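Local coordinates for protein glutathione S-transferase (Rhodospirillum rubrum F11, PDB 4O7H) that probably conjugates the thiol of glutathione to electrophilic substrates, as a dimeric glutathione S-transferase with a thioredoxin-like N-terminal domain, at residues L59-D63 with G64-C68. Residues are numbered along the deposited sequence; the frame is centred on the assembly and turned at random.
Sequences LTITD and GWAIC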
ATOM      1  N   LEU A  59     -12.748  10.890  16.474  1.00 17.10           N
ATOM      2  CA  LEU A  59     -12.254   9.617  15.929  1.00 17.02           C
ATOM      3  C   LEU A  59     -11.264   9.969  14.829  1.00 15.53           C
ATOM      4  O   LEU A  59     -11.600  10.702  13.932  1.00 14.92           O
ATOM      5  CB  LEU A  59     -13.390   8.741  15.401  1.00 17.49           C
ATOM      6  CG  LEU A  59     -12.915   7.429  14.795  1.00 18.87           C
ATOM      7  CD1 LEU A  59     -12.326   6.473  15.840  1.00 21.06           C
ATOM      8  CD2 LEU A  59     -14.045   6.771  14.021  1.00 21.36           C
ATOM      9  N   THR A  60     -10.066   9.415  14.917  1.00 14.94           N
ATOM     10  CA  THR A  60      -8.939   9.743  14.058  1.00 13.71           C
ATOM     11  C   THR A  60      -8.548   8.528  13.225  1.00 13.88           C
ATOM     12  O   THR A  60      -8.211   7.464  13.788  1.00 14.26           O
ATOM     13  CB  THR A  60      -7.755  10.146  14.917  1.00 14.47           C
ATOM     14  OG1 THR A  60      -8.112  11.303  15.674  1.00 14.68           O
ATOM     15  CG2 THR A  60      -6.568  10.498  14.082  1.00 15.10           C
ATOM     16  N   ILE A  61      -8.653   8.665  11.897  1.00 13.16           N
ATOM     17  CA  ILE A  61      -8.360   7.594  10.960  1.00 13.15           C
ATOM     18  C   ILE A  61      -7.144   8.002  10.143  1.00 13.45           C
ATOM     19  O   ILE A  61      -7.099   9.087   9.537  1.00 11.20           O
ATOM     20  CB  ILE A  61      -9.561   7.322  10.019  1.00 13.89           C
ATOM     21  CG1 ILE A  61     -10.906   7.279  10.804  1.00 16.16           C
ATOM     22  CG2 ILE A  61      -9.313   6.092   9.169  1.00 14.89           C
ATOM     23  CD1 ILE A  61     -11.033   6.177  11.810  1.00 18.31           C
ATOM     24  N   THR A  62      -6.138   7.128  10.159  1.00 13.42           N
ATOM     25  CA  THR A  62      -4.829   7.411   9.567  1.00 14.60           C
ATOM     26  C   THR A  62      -4.574   6.387   8.444  1.00 13.55           C
ATOM     27  O   THR A  62      -4.972   5.222   8.577  1.00 14.96           O
ATOM     28  CB  THR A  62      -3.794   7.247  10.690  1.00 19.45           C
ATOM     29  OG1 THR A  62      -4.020   8.236  11.721  1.00 23.14           O
ATOM     30  CG2 THR A  62      -2.462   7.309  10.190  1.00 19.08           C
ATOM     31  N   ASP A  63      -3.901   6.809   7.386  1.00 13.07           N
ATOM     32  CA  ASP A  63      -3.529   6.032   6.211  1.00 13.01           C
ATOM     33  C   ASP A  63      -4.620   6.168   5.160  1.00 12.23           C
ATOM     34  O   ASP A  63      -5.804   6.002   5.449  1.00 11.71           O
ATOM     35  CB  ASP A  63      -3.299   4.516   6.435  1.00 13.73           C
ATOM     36  CG  ASP A  63      -3.053   3.790   5.133  1.00 13.81           C
ATOM     37  OD1 ASP A  63      -2.002   4.020   4.519  1.00 13.79           O
ATOM     38  OD2 ASP A  63      -3.891   2.971   4.735  1.00 15.58           O
ATOM     39  N   GLY A  64      -4.214   6.498   3.937  1.00 12.53           N
ATOM     40  CA  GLY A  64      -5.170   6.681   2.841  1.00 12.27           C
ATOM     41  C   GLY A  64      -6.103   5.489   2.647  1.00 11.51           C
ATOM     42  O   GLY A  64      -7.316   5.657   2.450  1.00 10.95           O
ATOM     43  N   TRP A  65      -5.569   4.279   2.619  1.00 11.20           N
ATOM     44  CA  TRP A  65      -6.385   3.132   2.376  1.00 12.36           C
ATOM     45  C   TRP A  65      -7.329   2.923   3.545  1.00 10.56           C
ATOM     46  O   TRP A  65      -8.536   2.680   3.372  1.00 11.74           O
ATOM     47  CB  TRP A  65      -5.566   1.869   2.128  1.00 13.17           C
ATOM     48  CG  TRP A  65      -4.841   1.796   0.843  1.00 16.37           C
ATOM     49  CD1 TRP A  65      -4.766   2.729  -0.159  1.00 18.65           C
ATOM     50  CD2 TRP A  65      -3.975   0.693   0.420  1.00 17.09           C
ATOM     51  NE1 TRP A  65      -3.919   2.260  -1.188  1.00 15.20           N
ATOM     52  CE2 TRP A  65      -3.419   1.045  -0.840  1.00 19.04           C
ATOM     53  CE3 TRP A  65      -3.589  -0.536   1.018  1.00 18.54           C
ATOM     54  CZ2 TRP A  65      -2.566   0.181  -1.545  1.00 20.91           C
ATOM     55  CZ3 TRP A  65      -2.792  -1.355   0.341  1.00 20.67           C
ATOM     56  CH2 TRP A  65      -2.251  -1.006  -0.924  1.00 21.74           C
ATOM     57  N   ALA A  66      -6.798   3.002   4.782  1.00 10.10           N
ATOM     58  CA  ALA A  66      -7.659   2.877   5.938  1.00 10.05           C
ATOM     59  C   ALA A  66      -8.801   3.884   5.919  1.00  9.73           C
ATOM     60  O   ALA A  66      -9.949   3.562   6.225  1.00  9.52           O
ATOM     61  CB  ALA A  66      -6.871   3.076   7.213  1.00 10.15           C
ATOM     62  N   ILE A  67      -8.493   5.129   5.545  1.00  9.05           N
ATOM     63  CA  ILE A  67      -9.540   6.164   5.439  1.00  9.15           C
ATOM     64  C   ILE A  67     -10.565   5.804   4.366  1.00  9.26           C
ATOM     65  O   ILE A  67     -11.761   5.884   4.604  1.00 10.85           O
ATOM     66  CB  ILE A  67      -8.953   7.573   5.177  1.00  9.42           C
ATOM     67  CG1 ILE A  67      -8.144   8.043   6.400  1.00  9.67           C
ATOM     68  CG2 ILE A  67     -10.062   8.532   4.837  1.00  9.18           C
ATOM     69  CD1 ILE A  67      -7.240   9.222   6.075  1.00 10.34           C
ATOM     70  N   CYS A  68     -10.108   5.382   3.196  1.00 10.07           N
ATOM     71  CA  CYS A  68     -11.023   5.005   2.112  1.00 10.39           C
ATOM     72  C   CYS A  68     -11.926   3.851   2.481  1.00 11.64           C
ATOM     73  O   CYS A  68     -13.155   3.893   2.224  1.00 10.56           O
ATOM     74  CB  CYS A  68     -10.244   4.745   0.843  1.00 11.41           C
ATOM     75  SG  CYS A  68      -9.576   6.269   0.098  1.00 12.68           S
TER
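Asp-63 is the N-cap of the helix that opens at Gly-64, at the turn from strand 60-62 into helix 64-74, the last strand-to-helix step of the thioredoxin-like domain of the glutathione S-transferase fold. The capping bond runs from Ala-66 N to Asp-63 OD2, at 2.9 Å with an N-H...O angle of 162°. Alongside it, Ile-67 N donates to the carbonyl Asp-63 O at 2.8 Å, the first backbone bond of the helix. The Ala-66 N-H reaches OD2 on its anti side, 27° out of the carboxylate plane. CG of Asp-63 lies anti to the backbone N (chi1 174°), which carries the carboxylate over the first helical turn. The residue takes a positive phi, as in many glutathione transferases, where a Glu, Gln or Asp at this position precedes the helix and helps hold the glutamyl end of glutathione; a similar part here is likely but inferred. The other oxygen, OD1, forms a salt bridge with Arg-100 of the second subunit.

Apolar contacts join the helix to strand 60-62, outermost in this chain's sheet, the two short axes lying 6.9 Å apart. Ile-61 CG2, anti to its own amide nitrogen, extends to Ile-67 CG1 at 3.6 Å, and it also meets Ala-66 CB more loosely. Ile-67 also touches Leu-53 of strand 52-54 and Val-16 of helix 11-22.

At the helix start, the Trp-65 ring leads away from the strand toward the dimer interface, where it stacks on Trp-65 of the second subunit while NE1 is hydrogen-bonded to Asp-99 OD2 of its own chain. Its base stays beside the cap: Trp-65 CB lies 3.3 Å from Asp-63 OD2.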